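PDB 5AWV: putative hexose oxidase from Nonomuraea sp. ATCC 39727, which oxidises a sugar of glycopeptide antibiotics such as teicoplanin, acting as an FAD-dependent hexose oxidase. Local coordinates for the interface of chains A and B. Numbering follows the deposited sequence. Chains: chain A/B, Putative hexose oxidase.

Contacts 1 and 2 are neighbouring halves of one patch, their C-alpha centres about 6 Å apart, and both use the end of helix 131-142 of chain A through A:Leu140, A:Gly141 and A:Trp142. The C-alpha centre of contact 3 lies about 25 Å from that of contact 1 and 30 Å from that of contact 2; there helix 131-142 of chain B meets chain A. By two-fold symmetry it repeats the arginine-to-carbonyl bond, the arginine stem on the tyrosine face and the leucine packing. Each subunit thus offers both a helix end and a receiving surface, joining the pair at places well apart.

Contact 1: the interface of chains A and B. Residues chain A 137, 140-142; chain B 30, 109-110.
This is a two-fold symmetric interface between copies, probably that of a dimer within the deposited tetramer, in which the end of helix 131-142 of one FAD-linked oxidase subunit packs on loop residues of the other and joins the two chains; an interchain disulfide at Cys26, seen for this protein, fits a biological pairing. A:Lys137 and B:Leu110 cross obliquely, and the aliphatic part of the lysine does the touching: CD lies 3.8 Å from the CD2 methyl of B:Leu110. The lysine leaves the helix with CG anti to the backbone N (chi1 -180°), then bends at chi2 and chi4, which brings its CD and CE methylenes against the CD2 methyl. The amine, NZ, reaches a water at 2.9 Å, and the same water stands 2.8 Å from the backbone O of B:Leu110. A long side chain suits this place because its stem can pack while its tip stays hydrated.

The small methyl of B:Ala30 lies above the indole plane of A:Trp142, just beyond the CZ2-CH2 edge, with CB 3.7 Å from CZ2. A small residue lets the loop come close to the indole. A:Leu140 also takes part, its CD1 methyl 4.1 Å from CB of B:Ser109, so the serine offers its methylene.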
ATOM      1  N   LYS A 137     -16.831  -0.068  -0.846  1.00 15.03           N
ATOM      2  CA  LYS A 137     -17.643   1.096  -0.742  1.00 15.48           C
ATOM      3  C   LYS A 137     -17.708   1.954  -1.985  1.00 12.94           C
ATOM      4  O   LYS A 137     -18.752   2.501  -2.328  1.00 13.38           O
ATOM      5  CB  LYS A 137     -17.117   1.939   0.400  1.00 17.72           C
ATOM      6  CG  LYS A 137     -17.845   3.225   0.688  1.00 23.22           C
ATOM      7  CD  LYS A 137     -19.225   3.101   1.288  1.00 27.91           C
ATOM      8  CE  LYS A 137     -19.824   4.518   1.609  1.00 31.17           C
ATOM      9  NZ  LYS A 137     -19.343   5.005   2.942  1.00 32.28           N
ATOM     10  N   LEU A 140     -20.027  -0.161  -4.394  1.00 14.48           N
ATOM     11  CA  LEU A 140     -21.457  -0.109  -3.969  1.00 16.69           C
ATOM     12  C   LEU A 140     -22.127   1.274  -4.131  1.00 16.56           C
ATOM     13  O   LEU A 140     -23.244   1.393  -4.717  1.00 16.62           O
ATOM     14  CB  LEU A 140     -21.652  -0.729  -2.590  1.00 19.26           C
ATOM     15  CG  LEU A 140     -21.418  -2.250  -2.561  1.00 22.89           C
ATOM     16  CD1 LEU A 140     -21.873  -2.839  -1.239  1.00 25.66           C
ATOM     17  CD2 LEU A 140     -22.117  -3.049  -3.672  1.00 25.18           C
ATOM     18  N   GLY A 141     -21.427   2.300  -3.676  1.00 16.36           N
ATOM     19  CA  GLY A 141     -21.907   3.619  -3.653  1.00 18.21           C
ATOM     20  C   GLY A 141     -22.030   4.258  -4.980  1.00 18.50           C
ATOM     21  O   GLY A 141     -23.051   4.917  -5.252  1.00 19.53           O
ATOM     22  N   TRP A 142     -21.015   4.084  -5.837  1.00 17.99           N
ATOM     23  CA  TRP A 142     -20.905   4.893  -7.076  1.00 18.78           C
ATOM     24  C   TRP A 142     -20.439   4.105  -8.331  1.00 18.30           C
ATOM     25  O   TRP A 142     -20.302   4.686  -9.385  1.00 18.85           O
ATOM     26  CB  TRP A 142     -19.936   6.064  -6.838  1.00 18.55           C
ATOM     27  CG  TRP A 142     -20.331   6.939  -5.696  1.00 18.11           C
ATOM     28  CD1 TRP A 142     -21.187   8.001  -5.743  1.00 18.63           C
ATOM     29  CD2 TRP A 142     -19.949   6.802  -4.327  1.00 18.26           C
ATOM     30  NE1 TRP A 142     -21.351   8.508  -4.502  1.00 17.94           N
ATOM     31  CE2 TRP A 142     -20.579   7.817  -3.621  1.00 17.90           C
ATOM     32  CE3 TRP A 142     -19.092   5.938  -3.638  1.00 18.00           C
ATOM     33  CZ2 TRP A 142     -20.415   7.975  -2.277  1.00 19.38           C
ATOM     34  CZ3 TRP A 142     -18.916   6.090  -2.346  1.00 17.91           C
ATOM     35  CH2 TRP A 142     -19.586   7.098  -1.641  1.00 19.00           C
TER
ATOM     36  N   ALA B  30     -23.890   8.589   1.179  1.00 23.57           N
ATOM     37  CA  ALA B  30     -23.981   7.891  -0.094  1.00 22.32           C
ATOM     38  C   ALA B  30     -25.422   7.418  -0.369  1.00 23.33           C
ATOM     39  O   ALA B  30     -26.287   7.451   0.507  1.00 25.20           O
ATOM     40  CB  ALA B  30     -23.039   6.706  -0.077  1.00 29.06           C
ATOM     41  N   SER B 109     -26.239  -2.051   3.463  1.00 15.17           N
ATOM     42  CA  SER B 109     -24.761  -2.161   3.417  1.00 17.11           C
ATOM     43  C   SER B 109     -24.020  -0.836   3.610  1.00 16.45           C
ATOM     44  O   SER B 109     -22.900  -0.851   4.132  1.00 16.27           O
ATOM     45  CB  SER B 109     -24.323  -2.707   2.027  1.00 18.10           C
ATOM     46  OG  SER B 109     -24.547  -4.085   1.776  1.00 19.69           O
ATOM     47  N   LEU B 110     -24.567   0.284   3.155  1.00 17.25           N
ATOM     48  CA  LEU B 110     -23.975   1.602   3.348  1.00 18.19           C
ATOM     49  C   LEU B 110     -24.230   2.244   4.753  1.00 20.57           C
ATOM     50  O   LEU B 110     -23.686   3.290   5.038  1.00 19.17           O
ATOM     51  CB  LEU B 110     -24.524   2.553   2.293  1.00 18.91           C
ATOM     52  CG  LEU B 110     -24.297   2.129   0.862  1.00 21.09           C
ATOM     53  CD1 LEU B 110     -25.050   3.096   0.008  1.00 26.73           C
ATOM     54  CD2 LEU B 110     -22.845   2.124   0.479  1.00 23.76           C
TER
HETATM   55  O   HOH W   1     -22.049   5.179   3.876  1.00 41.43           O

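Contact 2: the interface of chains A and B. Residues chain A 139-143, 240; chain B 33, 40-41, 45, 63.
The backbone carbonyl O of A:Leu140, near the end of helix 131-142, accepts a 2.8 Å hydrogen bond from the guanidinium NH1 of B:Arg41. At this probable dimer interface of an FAD-linked oxidoreductase, arginine suits the place because it can reach across to a carbonyl at the helix end, whose dipole may favour a positive group. The bond is bent, 132° at the hydrogen, and the donor stands above the carbonyl plane, 55° out of it. From another side the CD1 methyl of B:Leu63 packs against the same oxygen at 3.3 Å.

The stem of B:Arg41 runs past A:Tyr139 in the opposite direction, with CG over one face of the ring, toward the rim, 3.9 Å from the centroid of A:Tyr139. The tyrosine has CG anti to its backbone N (chi1 -172°), which turns a face of the ring to the arginine CG. CB of A:Asn143 covers a face of the guanidinium, centred over it at 4.0 Å from CZ of B:Arg41.

At the ring tip, A:Tyr139 OH makes a weak hydrogen bond to the backbone O of B:Pro40, and a water 2.7 Å from OH of A:Tyr139 also links the two; tyrosine thus offers both a face and a hydroxyl. The side chains of A:Asn143 and B:Pro40 cross at about a right angle, CG of B:Pro40 4.0 Å from ND2 of A:Asn143. A:Leu140 adds its CD2 methyl, 4.1 Å from CD2 of B:Leu45.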
ATOM      1  N   TYR A 139     -17.372   0.868  -4.999  1.00 12.02           N
ATOM      2  CA  TYR A 139     -18.165   0.096  -5.932  1.00 14.14           C
ATOM      3  C   TYR A 139     -19.670   0.115  -5.648  1.00 14.98           C
ATOM      4  O   TYR A 139     -20.466   0.501  -6.553  1.00 14.02           O
ATOM      5  CB  TYR A 139     -17.714  -1.343  -5.916  1.00 15.78           C
ATOM      6  CG  TYR A 139     -18.346  -2.246  -6.990  1.00 16.70           C
ATOM      7  CD1 TYR A 139     -18.488  -1.806  -8.286  1.00 18.86           C
ATOM      8  CD2 TYR A 139     -18.916  -3.486  -6.667  1.00 18.20           C
ATOM      9  CE1 TYR A 139     -19.019  -2.614  -9.266  1.00 17.97           C
ATOM     10  CE2 TYR A 139     -19.509  -4.290  -7.655  1.00 17.74           C
ATOM     11  CZ  TYR A 139     -19.499  -3.859  -8.964  1.00 17.91           C
ATOM     12  OH  TYR A 139     -20.019  -4.614 -10.029  1.00 20.33           O
ATOM     13  N   LEU A 140     -20.027  -0.161  -4.394  1.00 14.48           N
ATOM     14  CA  LEU A 140     -21.457  -0.109  -3.969  1.00 16.69           C
ATOM     15  C   LEU A 140     -22.127   1.274  -4.131  1.00 16.56           C
ATOM     16  O   LEU A 140     -23.244   1.393  -4.717  1.00 16.62           O
ATOM     17  CB  LEU A 140     -21.652  -0.729  -2.590  1.00 19.26           C
ATOM     18  CG  LEU A 140     -21.418  -2.250  -2.561  1.00 22.89           C
ATOM     19  CD1 LEU A 140     -21.873  -2.839  -1.239  1.00 25.66           C
ATOM     20  CD2 LEU A 140     -22.117  -3.049  -3.672  1.00 25.18           C
ATOM     21  N   GLY A 141     -21.427   2.300  -3.676  1.00 16.36           N
ATOM     22  CA  GLY A 141     -21.907   3.619  -3.653  1.00 18.21           C
ATOM     23  C   GLY A 141     -22.030   4.258  -4.980  1.00 18.50           C
ATOM     24  O   GLY A 141     -23.051   4.917  -5.252  1.00 19.53           O
ATOM     25  N   TRP A 142     -21.015   4.084  -5.837  1.00 17.99           N
ATOM     26  CA  TRP A 142     -20.905   4.893  -7.076  1.00 18.78           C
ATOM     27  C   TRP A 142     -20.439   4.105  -8.331  1.00 18.30           C
ATOM     28  O   TRP A 142     -20.302   4.686  -9.385  1.00 18.85           O
ATOM     29  CB  TRP A 142     -19.936   6.064  -6.838  1.00 18.55           C
ATOM     30  CG  TRP A 142     -20.331   6.939  -5.696  1.00 18.11           C
ATOM     31  CD1 TRP A 142     -21.187   8.001  -5.743  1.00 18.63           C
ATOM     32  CD2 TRP A 142     -19.949   6.802  -4.327  1.00 18.26           C
ATOM     33  NE1 TRP A 142     -21.351   8.508  -4.502  1.00 17.94           N
ATOM     34  CE2 TRP A 142     -20.579   7.817  -3.621  1.00 17.90           C
ATOM     35  CE3 TRP A 142     -19.092   5.938  -3.638  1.00 18.00           C
ATOM     36  CZ2 TRP A 142     -20.415   7.975  -2.277  1.00 19.38           C
ATOM     37  CZ3 TRP A 142     -18.916   6.090  -2.346  1.00 17.91           C
ATOM     38  CH2 TRP A 142     -19.586   7.098  -1.641  1.00 19.00           C
ATOM     39  N   ASN A 143     -20.256   2.791  -8.217  1.00 17.57           N
ATOM     40  CA  ASN A 143     -19.688   1.982  -9.288  1.00 16.53           C
ATOM     41  C   ASN A 143     -18.371   2.554  -9.826  1.00 15.38           C
ATOM     42  O   ASN A 143     -18.213   2.737 -11.051  1.00 13.44           O
ATOM     43  CB  ASN A 143     -20.729   1.893 -10.398  1.00 18.54           C
ATOM     44  CG  ASN A 143     -20.380   0.945 -11.447  1.00 21.00           C
ATOM     45  OD1 ASN A 143     -19.584  -0.000 -11.275  1.00 23.45           O
ATOM     46  ND2 ASN A 143     -20.974   1.181 -12.614  1.00 26.11           N
ATOM     47  N   GLU A 240     -20.345   9.439  -9.923  1.00 22.49           N
ATOM     48  CA  GLU A 240     -20.103   8.223 -10.727  1.00 21.94           C
ATOM     49  C   GLU A 240     -19.092   8.362 -11.836  1.00 20.59           C
ATOM     50  O   GLU A 240     -18.676   7.363 -12.393  1.00 22.02           O
ATOM     51  CB  GLU A 240     -21.407   7.673 -11.300  1.00 26.63           C
ATOM     52  CG  GLU A 240     -22.456   7.289 -10.294  1.00 33.08           C
ATOM     53  CD  GLU A 240     -23.551   6.478 -10.999  1.00 46.96           C
ATOM     54  OE1 GLU A 240     -24.540   7.090 -11.457  1.00 48.40           O
ATOM     55  OE2 GLU A 240     -23.364   5.247 -11.166  1.00 55.90           O
TER
ATOM     56  N   VAL B  33     -29.228   4.136  -4.401  1.00 20.70           N
ATOM     57  CA  VAL B  33     -28.977   3.456  -5.655  1.00 22.24           C
ATOM     58  C   VAL B  33     -30.027   2.370  -5.827  1.00 23.12           C
ATOM     59  O   VAL B  33     -30.121   1.448  -4.994  1.00 22.79           O
ATOM     60  CB  VAL B  33     -27.586   2.768  -5.687  1.00 23.79           C
ATOM     61  CG1 VAL B  33     -27.256   2.266  -7.071  1.00 25.71           C
ATOM     62  CG2 VAL B  33     -26.480   3.659  -5.144  1.00 23.60           C
ATOM     63  N   PRO B  40     -24.190  -3.812 -12.924  1.00 19.97           N
ATOM     64  CA  PRO B  40     -23.188  -4.787 -12.601  1.00 20.68           C
ATOM     65  C   PRO B  40     -23.151  -5.235 -11.135  1.00 18.93           C
ATOM     66  O   PRO B  40     -22.634  -6.281 -10.903  1.00 18.79           O
ATOM     67  CB  PRO B  40     -21.880  -4.078 -12.986  1.00 21.49           C
ATOM     68  CG  PRO B  40     -22.149  -2.670 -12.934  1.00 21.54           C
ATOM     69  CD  PRO B  40     -23.582  -2.562 -13.459  1.00 21.45           C
ATOM     70  N   ARG B  41     -23.638  -4.401 -10.213  1.00 16.37           N
ATOM     71  CA  ARG B  41     -23.747  -4.746  -8.774  1.00 16.41           C
ATOM     72  C   ARG B  41     -24.866  -5.714  -8.449  1.00 16.53           C
ATOM     73  O   ARG B  41     -24.915  -6.203  -7.323  1.00 14.85           O
ATOM     74  CB  ARG B  41     -23.970  -3.461  -7.987  1.00 15.80           C
ATOM     75  CG  ARG B  41     -22.827  -2.504  -8.051  1.00 16.20           C
ATOM     76  CD  ARG B  41     -23.180  -1.129  -7.534  1.00 16.02           C
ATOM     77  NE  ARG B  41     -23.945  -0.393  -8.503  1.00 17.66           N
ATOM     78  CZ  ARG B  41     -24.107   0.908  -8.493  1.00 19.02           C
ATOM     79  NH1 ARG B  41     -23.599   1.681  -7.515  1.00 18.69           N
ATOM     80  NH2 ARG B  41     -24.835   1.436  -9.439  1.00 19.23           N
ATOM     81  N   LEU B  45     -25.211  -8.326  -4.950  1.00 16.59           N
ATOM     82  CA  LEU B  45     -26.183  -7.970  -3.922  1.00 17.15           C
ATOM     83  C   LEU B  45     -27.262  -9.041  -3.817  1.00 16.65           C
ATOM     84  O   LEU B  45     -27.699  -9.398  -2.742  1.00 16.18           O
ATOM     85  CB  LEU B  45     -26.804  -6.602  -4.197  1.00 17.73           C
ATOM     86  CG  LEU B  45     -25.781  -5.479  -3.966  1.00 17.89           C
ATOM     87  CD1 LEU B  45     -26.323  -4.156  -4.433  1.00 19.58           C
ATOM     88  CD2 LEU B  45     -25.252  -5.380  -2.553  1.00 19.86           C
ATOM     89  N   LEU B  63     -30.026   0.254  -2.448  1.00 16.49           N
ATOM     90  CA  LEU B  63     -29.005   0.642  -1.474  1.00 17.72           C
ATOM     91  C   LEU B  63     -29.369   2.000  -0.899  1.00 18.00           C
ATOM     92  O   LEU B  63     -29.621   2.995  -1.684  1.00 19.35           O
ATOM     93  CB  LEU B  63     -27.603   0.769  -2.155  1.00 21.46           C
ATOM     94  CG  LEU B  63     -26.979  -0.537  -2.570  1.00 20.22           C
ATOM     95  CD1 LEU B  63     -25.917  -0.301  -3.641  1.00 25.64           C
ATOM     96  CD2 LEU B  63     -26.345  -1.200  -1.365  1.00 21.23           C
TER
HETATM   97  O   HOH W   2     -19.831  -7.292  -9.646  1.00 18.92           O

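Contact 3: the interface of chains A and B. Residues chain A 41, 44-45, 63, 109-110; chain B 139-140.
A:Arg41 and B:Leu140 make a polar contact across this patch of the probable dimer: the guanidinium NH1 of A:Arg41 donates a hydrogen bond of 2.9 Å to the backbone O of B:Leu140, near the end of helix 131-142. The bond is bent, 138° at the hydrogen, and NH1 approaches from above the carbonyl plane. The oxygen is likewise tilted from the guanidinium plane, by 23°. The arginine chain is bent at chi3 (-73°), which turns its head toward this carbonyl after the stem has passed the tyrosine.

The ring contact uses that stem. CG of A:Arg41 lies over a face of B:Tyr139, offset toward the rim and 3.9 Å from the centroid of B:Tyr139, a CH-pi contact for which a broad aromatic face is well suited. The amide of A:Asn44 stands steeply to the same ring, with ND2 3.9 Å from CE2 of B:Tyr139.

Apolar packing centres on B:Leu140, whose branched end reaches two neighbours at once. Its CD2 methyl meets CD2 of A:Leu45 at 4.0 Å, while CD1 lies 4.0 Å from CB of A:Ser109. The CD1 methyl of A:Leu63 packs by the carbonyl, 3.4 Å from O of B:Leu140.

By receiving leucine and tyrosine from the helix of chain B, this surface of chain A probably fixes chain B at the symmetry-related end of the interface.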
ATOM      1  N   ARG A  41      -5.554  -3.022  25.231  1.00 20.03           N
ATOM      2  CA  ARG A  41      -5.378  -2.865  23.786  1.00 19.70           C
ATOM      3  C   ARG A  41      -3.924  -2.845  23.309  1.00 21.26           C
ATOM      4  O   ARG A  41      -3.631  -2.955  22.087  1.00 20.45           O
ATOM      5  CB  ARG A  41      -6.063  -1.567  23.295  1.00 18.96           C
ATOM      6  CG  ARG A  41      -7.556  -1.620  23.492  1.00 18.86           C
ATOM      7  CD  ARG A  41      -8.220  -0.293  23.481  1.00 20.61           C
ATOM      8  NE  ARG A  41      -7.970   0.459  24.676  1.00 20.41           N
ATOM      9  CZ  ARG A  41      -8.657   1.533  25.019  1.00 22.69           C
ATOM     10  NH1 ARG A  41      -9.627   2.084  24.234  1.00 22.11           N
ATOM     11  NH2 ARG A  41      -8.320   2.097  26.158  1.00 25.15           N
ATOM     12  N   ASN A  44      -2.331  -5.837  20.988  1.00 20.54           N
ATOM     13  CA  ASN A  44      -2.979  -5.862  19.697  1.00 21.41           C
ATOM     14  C   ASN A  44      -2.383  -4.783  18.803  1.00 20.94           C
ATOM     15  O   ASN A  44      -2.080  -5.061  17.644  1.00 22.65           O
ATOM     16  CB  ASN A  44      -4.503  -5.734  19.780  1.00 22.15           C
ATOM     17  CG  ASN A  44      -5.180  -7.040  20.264  1.00 22.66           C
ATOM     18  OD1 ASN A  44      -4.506  -8.051  20.566  1.00 27.43           O
ATOM     19  ND2 ASN A  44      -6.437  -7.070  20.171  1.00 21.58           N
ATOM     20  N   LEU A  45      -2.297  -3.586  19.321  1.00 17.84           N
ATOM     21  CA  LEU A  45      -1.868  -2.476  18.508  1.00 18.28           C
ATOM     22  C   LEU A  45      -0.387  -2.525  18.147  1.00 20.13           C
ATOM     23  O   LEU A  45      -0.035  -2.181  17.014  1.00 19.36           O
ATOM     24  CB  LEU A  45      -2.257  -1.177  19.123  1.00 18.04           C
ATOM     25  CG  LEU A  45      -3.765  -0.981  19.231  1.00 19.83           C
ATOM     26  CD1 LEU A  45      -4.117   0.247  20.068  1.00 21.87           C
ATOM     27  CD2 LEU A  45      -4.372  -0.842  17.850  1.00 20.03           C
ATOM     28  N   LEU A  63      -4.241   6.397  19.580  1.00 18.07           N
ATOM     29  CA  LEU A  63      -5.381   6.291  18.666  1.00 20.89           C
ATOM     30  C   LEU A  63      -6.020   7.613  18.475  1.00 23.11           C
ATOM     31  O   LEU A  63      -6.351   8.290  19.467  1.00 21.99           O
ATOM     32  CB  LEU A  63      -6.438   5.342  19.259  1.00 21.97           C
ATOM     33  CG  LEU A  63      -6.082   3.882  19.174  1.00 21.15           C
ATOM     34  CD1 LEU A  63      -6.991   3.021  20.060  1.00 23.44           C
ATOM     35  CD2 LEU A  63      -6.109   3.327  17.739  1.00 21.89           C
ATOM     36  N   SER A 109      -6.268   3.768  12.846  1.00 17.26           N
ATOM     37  CA  SER A 109      -7.349   2.761  12.769  1.00 20.10           C
ATOM     38  C   SER A 109      -8.762   3.371  12.824  1.00 21.14           C
ATOM     39  O   SER A 109      -9.702   2.865  12.149  1.00 18.63           O
ATOM     40  CB  SER A 109      -7.281   1.796  13.943  1.00 20.80           C
ATOM     41  OG  SER A 109      -6.232   0.877  13.927  1.00 22.20           O
ATOM     42  N   LEU A 110      -8.937   4.412  13.638  1.00 20.79           N
ATOM     43  CA  LEU A 110     -10.249   5.061  13.750  1.00 21.79           C
ATOM     44  C   LEU A 110     -10.597   5.969  12.582  1.00 23.12           C
ATOM     45  O   LEU A 110     -11.770   6.329  12.459  1.00 22.32           O
ATOM     46  CB  LEU A 110     -10.362   5.806  15.088  1.00 22.90           C
ATOM     47  CG  LEU A 110     -10.241   5.006  16.384  1.00 25.45           C
ATOM     48  CD1 LEU A 110     -10.269   5.934  17.568  1.00 31.37           C
ATOM     49  CD2 LEU A 110     -11.358   4.002  16.567  1.00 31.28           C
TER
ATOM     50  N   TYR B 139     -14.098  -1.841  20.929  1.00 16.52           N
ATOM     51  CA  TYR B 139     -12.945  -2.181  21.664  1.00 16.81           C
ATOM     52  C   TYR B 139     -11.850  -1.129  21.550  1.00 18.77           C
ATOM     53  O   TYR B 139     -11.371  -0.643  22.580  1.00 19.79           O
ATOM     54  CB  TYR B 139     -12.384  -3.525  21.239  1.00 19.03           C
ATOM     55  CG  TYR B 139     -11.210  -4.022  22.094  1.00 19.76           C
ATOM     56  CD1 TYR B 139     -11.248  -4.006  23.490  1.00 22.96           C
ATOM     57  CD2 TYR B 139     -10.047  -4.530  21.503  1.00 25.60           C
ATOM     58  CE1 TYR B 139     -10.173  -4.542  24.256  1.00 22.90           C
ATOM     59  CE2 TYR B 139      -8.989  -5.072  22.267  1.00 22.46           C
ATOM     60  CZ  TYR B 139      -9.072  -5.074  23.646  1.00 26.19           C
ATOM     61  OH  TYR B 139      -7.995  -5.580  24.388  1.00 28.36           O
ATOM     62  N   LEU B 140     -11.474  -0.779  20.344  1.00 19.39           N
ATOM     63  CA  LEU B 140     -10.437   0.257  20.142  1.00 22.41           C
ATOM     64  C   LEU B 140     -10.833   1.611  20.701  1.00 22.79           C
ATOM     65  O   LEU B 140     -10.034   2.255  21.396  1.00 23.79           O
ATOM     66  CB  LEU B 140     -10.128   0.415  18.659  1.00 25.34           C
ATOM     67  CG  LEU B 140      -9.408  -0.822  18.083  1.00 28.33           C
ATOM     68  CD1 LEU B 140      -8.949  -0.530  16.666  1.00 31.75           C
ATOM     69  CD2 LEU B 140      -8.184  -1.230  18.915  1.00 31.28           C
TER